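Local structure of organophosphorus hydrolase (Pseudomonas pseudoalcaligenes, 4LE6) at residues 117-120 with 121-125; 137-141 with 142-146; 148-151 with 152-156; 261-264 with 265-268. The protein probably hydrolyses organophosphate triesters, as a two-zinc phosphotriesterase of the metallo-beta-lactamase superfamily. All coordinates share one frame; numbering follows the deposited sequence.

Overall arrangement
The four contacts are local contacts within one metallo-beta-lactamase fold, and their chemistry follows their place in it. Contact 2 lies deepest, its centre about 11 Å from that of the chain, and is built of zinc ligands. Contact 4 touches it where His141 meets the backbone of Phe265, and combines an aromatic pair with a separate, buried aspartate. Contact 1 is a short helix, partly buried against a sheet, while contact 3 is a surface hairpin-like loop held almost wholly by hydrogen bonds. Contacts 1 and 3 meet through Gln119 and Asn150, and contact 3 reaches contact 2 through Leu148 and Leu137. Contact 4 stands apart from contacts 1 and 3, with nearest atoms about 18 Å away in each case.

Contact 1 (117-120 with 121-125); sequences VVQT and NLKAS
Successive turns of the short helix 118-124 meet here, in a local contact on the crossover between strands 100-103 and 134-136. One face carries Gln119, partly exposed, and Lys123, exposed, beside the loops at Pro129 and Tyr157, where flexible polar chains suit the surface. Lys123 runs out extended, and its NZ reaches Gln119 OE1 at 3.2 Å, tilted 31° from the plane of the amide. The other end of that amide, NE2, bonds to Asn150 OD1, so both its ends are engaged. On another face, Val117 lays CG1 against Asn121 ND2 at 3.5 Å. Asn121 is buried, yet its amide is satisfied: OD1 accepts from Gly36 N and ND2 donates to Tyr51 O, which ties the helix to strand 45-57 and to the residue before strand 37-42. Branched and apolar, Val118 packs on Leu50 and Ala91, Leu122 on Leu50 and Leu93. At the end of the helix Ser125 folds back, its OG donating to Leu122 O at 2.8 Å. Regular i to i+4 bonds run beneath, such as Asn121 N to Val117 O at 2.9 Å. One apolar face on a sheet and a more polar face at the surface make this the amphipathic helix of a beta-alpha-beta unit.

Contact 2 (137-141 with 142-146); sequences LTHLH and PDHAC. With ZN (zinc ion), chain J; ZN (zinc ion), chain K.
His139 and His144 bring their imidazoles together beside the two zinc ions. CE1 of His139 stands over the centre of the His144 ring, 3.0 Å from His144 NE2, with the ring planes at 49°. The closeness probably follows from the metals: His139 NE2 (2.2 Å) and His141 ND1 bind the zinc of chain J, whereas His144 NE2 (2.1 Å) and Asp143 OD2 bind the zinc of chain K. A water bridges the ions, 2.1 Å from the zinc of chain J. His226 completes the first site, His294 the second, and Asp247 serves both. The sequence His-Leu-His-Pro-Asp-His is the HxHxDH signature of the metallo-beta-lactamase superfamily, and its spacing sends two ligands to each metal.

Second-shell bonds fix the rotation of the rings. His139 ND1 donates to Thr138 OG1 at 2.9 Å, almost in the plane of the imidazole, while His144 ND1 is paired with Asp104 OD2. Thr138 OG1 is itself hydrogen-bonded to Asp104, which thus serves both links. With chi1 at 61°, the His139 ring lies between its own backbone N and carbonyl carbon, which brings NE2 to the zinc of chain J. Further out, His141 is the N-cap residue of helix 142-145, and its carbonyl O accepts from both His144 N and Ala145 N, each at 2.9 Å. Pro142 suits the first turn, where no backbone N-H is needed. Behind the ligands, Leu137 CD1 packs on the small Ala145 CB at 4.1 Å, and Cys146 ties the end of this stretch to Cys110 by a disulfide.

Contact 3 (148-151 with 152-156); sequences LVNA and DGSPA
Asn150 lies over Ser154, with CB and the amide against its hydroxyl and carbonyl. ND2 donates to Ser154 OG at 3.0 Å, the oxygen lying in the amide plane, and CG is set anti to the carbonyl carbon (chi1 -68°), which carries the amide across to the returning arm. ND2 also donates to a water that in turn donates to Ala156 O, so this one nitrogen bridges two points of the opposite arm. Ser154 OG passes the chain of bonds on, donating a hydrogen bond to Asp152 OD1 at 2.6 Å, on its syn lone pair. The same carboxylate oxygen accepts from Ser154 N at 2.8 Å, closing an Asx turn. Gly153 N donates to Asn150 O at 2.9 Å, closing the type I turn from Asn150 to Gly153, and Gly153, at phi 93°, has a backbone where a side chain would press on the preceding carbonyl. The backbones pair through Asn150 N to Ser154 O and Ala156 N to Leu148 O, both at 2.8 Å, flanking the single bridge of Val149 with Pro155. This hairpin-like surface loop follows helix 142-145 and precedes strand 161-163 in the chain; Asn150 lies beside helix 118-124, and Leu148 packs on Leu137, just after strand 134-136.

Contact 4 (261-264 with 265-268); sequences VVFE and FDVD
Phe263 and Phe265 meet in a type I beta turn, Phe263 to Asp266, that leads from the two-residue strand 262-263 toward helix 269-286. The aromatic contact is an offset edge-to-face pair: the edge of Phe265 points at the face of Phe263, with centroids 5.8 Å apart and planes at 81°. Phe265 CB adds apolar contact at 3.6 Å from Phe263 CE2. The backbone N of Phe265 also sits over one face of the Phe263 ring, near its rim. Phe263 is buried against Leu61 and Leu250, a place suited to a large apolar ring, while Phe265 is exposed and approaches the zinc ligand His141.

The hydrogen bonds centre on Asp266. Its N donates to Phe263 O at 3.0 Å, closing the turn, and its CG is anti to the carbonyl carbon (chi1 -69°), which swings the carboxylate back to the strand. A short acidic side chain suits this buried spot because both its oxygens are used: OD1 accepts from ND1 of His226, a ligand of the zinc of chain J, so the turn probably helps to orient that ring. A water donates to both Glu264 O and Asp266 O, linking two carbonyls of the turn. Asp268 then caps the next helix, its OD1 accepting from Gln271 N. The bond from Phe263 N to Asp266 OD2 measures 3.1 Å and arrives from above the carboxylate plane, 51° out of it.

Contact 1 (117-120 with 121-125)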
# COMPACT_ATOMS: atom_id res chain seq x y z
N VAL A 117 -3.73 -14.38 11.59
CA VAL A 117 -4.49 -14.47 10.33
C VAL A 117 -3.66 -14.94 9.13
O VAL A 117 -4.19 -15.08 8.03
CB VAL A 117 -5.16 -13.08 10.00
CG1 VAL A 117 -6.31 -13.24 9.02
CG2 VAL A 117 -5.69 -12.43 11.28
N VAL A 118 -2.37 -15.19 9.33
CA VAL A 118 -1.52 -15.62 8.24
C VAL A 118 -2.06 -16.86 7.52
O VAL A 118 -2.11 -16.88 6.28
CB VAL A 118 -0.07 -15.91 8.69
CG1 VAL A 118 0.69 -16.74 7.66
CG2 VAL A 118 0.66 -14.61 8.94
N GLN A 119 -2.44 -17.90 8.25
CA GLN A 119 -2.86 -19.13 7.57
C GLN A 119 -4.16 -18.86 6.77
O GLN A 119 -4.34 -19.35 5.63
CB GLN A 119 -3.05 -20.28 8.55
CG GLN A 119 -3.13 -21.65 7.85
CD GLN A 119 -3.42 -22.80 8.79
OE1 GLN A 119 -4.20 -23.70 8.46
NE2 GLN A 119 -2.80 -22.79 9.96
N THR A 120 -5.02 -18.03 7.35
CA THR A 120 -6.30 -17.68 6.71
C THR A 120 -6.02 -16.95 5.40
O THR A 120 -6.59 -17.28 4.35
CB THR A 120 -7.16 -16.79 7.63
OG1 THR A 120 -7.49 -17.52 8.82
CG2 THR A 120 -8.47 -16.33 6.94
N ASN A 121 -5.10 -16.00 5.45
CA ASN A 121 -4.71 -15.29 4.25
C ASN A 121 -3.95 -16.18 3.27
O ASN A 121 -4.04 -15.99 2.05
CB ASN A 121 -3.91 -14.04 4.59
CG ASN A 121 -4.80 -12.93 5.13
OD1 ASN A 121 -5.89 -12.68 4.59
ND2 ASN A 121 -4.38 -12.29 6.20
N LEU A 122 -3.21 -17.15 3.78
CA LEU A 122 -2.53 -18.09 2.91
C LEU A 122 -3.58 -18.82 2.09
O LEU A 122 -3.46 -18.97 0.86
CB LEU A 122 -1.71 -19.09 3.72
CG LEU A 122 -0.91 -20.08 2.87
CD1 LEU A 122 0.49 -20.29 3.47
CD2 LEU A 122 -1.66 -21.41 2.73
N LYS A 123 -4.63 -19.28 2.76
CA LYS A 123 -5.73 -19.93 2.07
C LYS A 123 -6.43 -18.99 1.10
O LYS A 123 -6.74 -19.38 -0.04
CB LYS A 123 -6.71 -20.51 3.09
CG LYS A 123 -6.13 -21.72 3.81
CD LYS A 123 -6.96 -22.13 5.02
CE LYS A 123 -6.31 -23.29 5.76
NZ LYS A 123 -7.04 -23.63 7.01
N ALA A 124 -6.65 -17.74 1.52
CA ALA A 124 -7.32 -16.76 0.67
C ALA A 124 -6.52 -16.50 -0.60
O ALA A 124 -7.08 -16.27 -1.68
CB ALA A 124 -7.55 -15.45 1.43
N SER A 125 -5.20 -16.58 -0.49
CA SER A 125 -4.33 -16.33 -1.63
C SER A 125 -4.29 -17.50 -2.62
O SER A 125 -3.65 -17.41 -3.67
CB SER A 125 -2.91 -16.02 -1.14
OG SER A 125 -2.17 -17.19 -0.91

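Contact 2 (137-141 with 142-146)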
# COMPACT_ATOMS: atom_id res chain seq x y z
N LEU A 137 12.24 -19.74 9.64
CA LEU A 137 11.96 -18.75 10.68
C LEU A 137 13.10 -17.75 10.76
O LEU A 137 14.26 -18.17 10.87
CB LEU A 137 11.83 -19.45 12.03
CG LEU A 137 10.65 -20.41 12.19
CD1 LEU A 137 10.70 -21.01 13.58
CD2 LEU A 137 9.34 -19.68 11.95
N THR A 138 12.79 -16.45 10.72
CA THR A 138 13.85 -15.45 10.89
C THR A 138 14.39 -15.52 12.32
O THR A 138 15.58 -15.36 12.54
CB THR A 138 13.39 -14.02 10.56
OG1 THR A 138 12.26 -13.67 11.37
CG2 THR A 138 13.01 -13.94 9.11
N HIS A 139 13.49 -15.78 13.27
CA HIS A 139 13.85 -15.94 14.67
C HIS A 139 12.66 -16.53 15.41
O HIS A 139 11.59 -16.72 14.83
CB HIS A 139 14.29 -14.60 15.32
CG HIS A 139 13.24 -13.52 15.31
ND1 HIS A 139 12.63 -13.08 14.15
CD2 HIS A 139 12.77 -12.73 16.30
CE1 HIS A 139 11.80 -12.09 14.44
NE2 HIS A 139 11.86 -11.86 15.75
N LEU A 140 12.83 -16.82 16.70
CA LEU A 140 11.86 -17.63 17.44
C LEU A 140 10.85 -16.85 18.26
O LEU A 140 10.10 -17.42 19.07
CB LEU A 140 12.61 -18.62 18.36
CG LEU A 140 13.47 -19.63 17.62
CD1 LEU A 140 14.13 -20.61 18.61
CD2 LEU A 140 12.66 -20.38 16.55
N HIS A 141 10.78 -15.55 18.03
CA HIS A 141 9.82 -14.73 18.73
C HIS A 141 8.41 -15.23 18.43
O HIS A 141 8.15 -15.74 17.34
CB HIS A 141 9.97 -13.25 18.33
CG HIS A 141 10.95 -12.48 19.16
ND1 HIS A 141 11.42 -11.24 18.78
CD2 HIS A 141 11.51 -12.75 20.36
CE1 HIS A 141 12.24 -10.79 19.71
NE2 HIS A 141 12.32 -11.69 20.68
N PRO A 142 7.48 -15.07 19.39
CA PRO A 142 6.10 -15.54 19.26
C PRO A 142 5.43 -15.08 17.97
O PRO A 142 4.78 -15.89 17.30
CB PRO A 142 5.38 -14.90 20.44
CG PRO A 142 6.44 -14.56 21.41
CD PRO A 142 7.66 -14.26 20.61
N ASP A 143 5.63 -13.81 17.60
CA ASP A 143 4.95 -13.24 16.43
C ASP A 143 5.51 -13.75 15.09
O ASP A 143 5.05 -13.34 14.01
CB ASP A 143 4.93 -11.70 16.46
CG ASP A 143 6.32 -11.08 16.64
OD1 ASP A 143 7.05 -11.51 17.54
OD2 ASP A 143 6.67 -10.12 15.90
N HIS A 144 6.47 -14.67 15.17
CA HIS A 144 7.06 -15.31 14.00
C HIS A 144 6.90 -16.82 14.03
O HIS A 144 6.76 -17.47 12.99
CB HIS A 144 8.55 -14.91 13.90
CG HIS A 144 8.75 -13.44 13.81
ND1 HIS A 144 8.94 -12.79 12.60
CD2 HIS A 144 8.70 -12.47 14.75
CE1 HIS A 144 9.03 -11.49 12.82
NE2 HIS A 144 8.89 -11.27 14.11
N ALA A 145 6.90 -17.37 15.24
CA ALA A 145 6.98 -18.82 15.39
C ALA A 145 5.71 -19.46 15.93
O ALA A 145 5.47 -20.65 15.67
CB ALA A 145 8.15 -19.21 16.30
N CYS A 146 4.88 -18.72 16.66
CA CYS A 146 3.69 -19.33 17.24
C CYS A 146 2.72 -19.86 16.18
O CYS A 146 1.95 -20.77 16.44
CB CYS A 146 2.94 -18.35 18.14
SG CYS A 146 3.63 -18.24 19.81
ZN ZN J . 11.19 -10.22 17.02
ZN ZN K . 8.66 -9.57 15.26
O HOH W 1 9.08 -9.97 16.99

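Contact 3 (148-151 with 152-156)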
# COMPACT_ATOMS: atom_id res chain seq x y z
N LEU A 148 3.23 -21.75 13.87
CA LEU A 148 3.53 -23.12 13.51
C LEU A 148 2.51 -24.12 14.05
O LEU A 148 2.47 -25.27 13.61
CB LEU A 148 4.91 -23.52 14.03
CG LEU A 148 6.08 -22.98 13.22
CD1 LEU A 148 7.36 -23.16 14.03
CD2 LEU A 148 6.19 -23.67 11.84
N VAL A 149 1.73 -23.71 15.05
CA VAL A 149 0.81 -24.62 15.73
C VAL A 149 -0.63 -24.09 15.72
O VAL A 149 -0.88 -22.92 16.07
CB VAL A 149 1.27 -24.89 17.19
CG1 VAL A 149 0.37 -25.93 17.87
CG2 VAL A 149 2.73 -25.34 17.22
N ASN A 150 -1.56 -24.95 15.29
CA ASN A 150 -3.00 -24.64 15.26
C ASN A 150 -3.59 -24.72 16.66
O ASN A 150 -2.97 -25.27 17.56
CB ASN A 150 -3.74 -25.65 14.37
CG ASN A 150 -3.39 -25.50 12.89
OD1 ASN A 150 -3.14 -24.39 12.42
ND2 ASN A 150 -3.37 -26.61 12.17
N ALA A 151 -4.80 -24.19 16.83
CA ALA A 151 -5.40 -24.10 18.16
C ALA A 151 -5.59 -25.47 18.78
O ALA A 151 -5.56 -25.59 19.99
CB ALA A 151 -6.73 -23.35 18.10
N ASP A 152 -5.78 -26.50 17.96
CA ASP A 152 -6.01 -27.84 18.52
C ASP A 152 -4.71 -28.60 18.78
O ASP A 152 -4.73 -29.76 19.15
CB ASP A 152 -6.94 -28.67 17.63
CG ASP A 152 -6.37 -28.94 16.24
OD1 ASP A 152 -5.17 -28.65 15.99
OD2 ASP A 152 -7.12 -29.46 15.40
N GLY A 153 -3.57 -27.93 18.56
CA GLY A 153 -2.28 -28.54 18.79
C GLY A 153 -1.71 -29.19 17.53
O GLY A 153 -0.55 -29.60 17.51
N SER A 154 -2.49 -29.25 16.46
CA SER A 154 -2.00 -29.85 15.23
C SER A 154 -1.01 -28.89 14.54
O SER A 154 -1.11 -27.66 14.69
CB SER A 154 -3.14 -30.21 14.28
OG SER A 154 -3.82 -29.04 13.84
N PRO A 155 -0.04 -29.44 13.78
CA PRO A 155 0.92 -28.61 13.04
C PRO A 155 0.23 -27.76 11.98
O PRO A 155 -0.57 -28.28 11.21
CB PRO A 155 1.83 -29.64 12.37
CG PRO A 155 1.56 -30.96 13.06
CD PRO A 155 0.15 -30.88 13.53
N ALA A 156 0.51 -26.46 11.93
CA ALA A 156 -0.10 -25.62 10.92
C ALA A 156 0.36 -26.04 9.51
O ALA A 156 -0.44 -26.04 8.57
CB ALA A 156 0.21 -24.17 11.18
O HOH W 2 -3.09 -26.07 9.13

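Contact 4 (261-264 with 265-268)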
# COMPACT_ATOMS: atom_id res chain seq x y z
N VAL A 261 18.21 4.29 16.53
CA VAL A 261 17.13 4.06 17.49
C VAL A 261 16.92 2.55 17.69
O VAL A 261 16.87 1.80 16.72
CB VAL A 261 15.82 4.77 17.06
CG1 VAL A 261 14.64 4.36 17.93
CG2 VAL A 261 16.00 6.29 17.12
N VAL A 262 16.81 2.11 18.94
CA VAL A 262 16.72 0.67 19.23
C VAL A 262 15.40 0.28 19.89
O VAL A 262 14.66 1.14 20.37
CB VAL A 262 17.88 0.21 20.11
CG1 VAL A 262 19.20 0.61 19.46
CG2 VAL A 262 17.78 0.83 21.51
N PHE A 263 15.11 -1.02 19.89
CA PHE A 263 13.89 -1.55 20.46
C PHE A 263 14.18 -2.23 21.80
O PHE A 263 15.14 -3.00 21.91
CB PHE A 263 13.29 -2.54 19.45
CG PHE A 263 11.97 -3.12 19.85
CD1 PHE A 263 10.91 -2.31 20.22
CD2 PHE A 263 11.77 -4.48 19.81
CE1 PHE A 263 9.69 -2.87 20.58
CE2 PHE A 263 10.56 -5.04 20.14
CZ PHE A 263 9.52 -4.24 20.53
N GLU A 264 13.36 -1.96 22.81
CA GLU A 264 13.62 -2.48 24.16
C GLU A 264 13.76 -4.00 24.18
O GLU A 264 14.46 -4.55 25.02
CB GLU A 264 12.52 -2.08 25.13
CG GLU A 264 13.01 -2.02 26.58
CD GLU A 264 13.68 -0.70 26.92
OE1 GLU A 264 14.07 0.02 25.98
OE2 GLU A 264 13.83 -0.38 28.12
N PHE A 265 13.09 -4.68 23.26
CA PHE A 265 13.10 -6.14 23.24
C PHE A 265 14.02 -6.76 22.18
O PHE A 265 13.95 -7.96 21.90
CB PHE A 265 11.67 -6.66 23.11
CG PHE A 265 10.82 -6.36 24.32
CD1 PHE A 265 11.25 -6.69 25.60
CD2 PHE A 265 9.61 -5.71 24.19
CE1 PHE A 265 10.48 -6.40 26.71
CE2 PHE A 265 8.83 -5.43 25.30
CZ PHE A 265 9.28 -5.77 26.56
N ASP A 266 14.90 -5.94 21.60
CA ASP A 266 16.12 -6.47 21.01
C ASP A 266 16.89 -7.15 22.14
O ASP A 266 17.11 -6.54 23.19
CB ASP A 266 16.98 -5.36 20.40
CG ASP A 266 16.36 -4.74 19.17
OD1 ASP A 266 15.64 -5.44 18.43
OD2 ASP A 266 16.61 -3.54 18.93
N VAL A 267 17.32 -8.39 21.96
CA VAL A 267 18.11 -9.06 23.00
C VAL A 267 19.44 -8.34 23.21
O VAL A 267 19.89 -8.18 24.34
CB VAL A 267 18.39 -10.53 22.66
CG1 VAL A 267 19.37 -11.15 23.68
CG2 VAL A 267 17.08 -11.30 22.61
N ASP A 268 20.05 -7.89 22.13
CA ASP A 268 21.29 -7.14 22.17
C ASP A 268 21.17 -5.91 21.26
O ASP A 268 21.34 -6.01 20.04
CB ASP A 268 22.44 -8.03 21.71
CG ASP A 268 23.78 -7.37 21.88
OD1 ASP A 268 23.88 -6.13 21.68
OD2 ASP A 268 24.71 -8.10 22.24
O HOH W 3 16.29 -6.98 25.82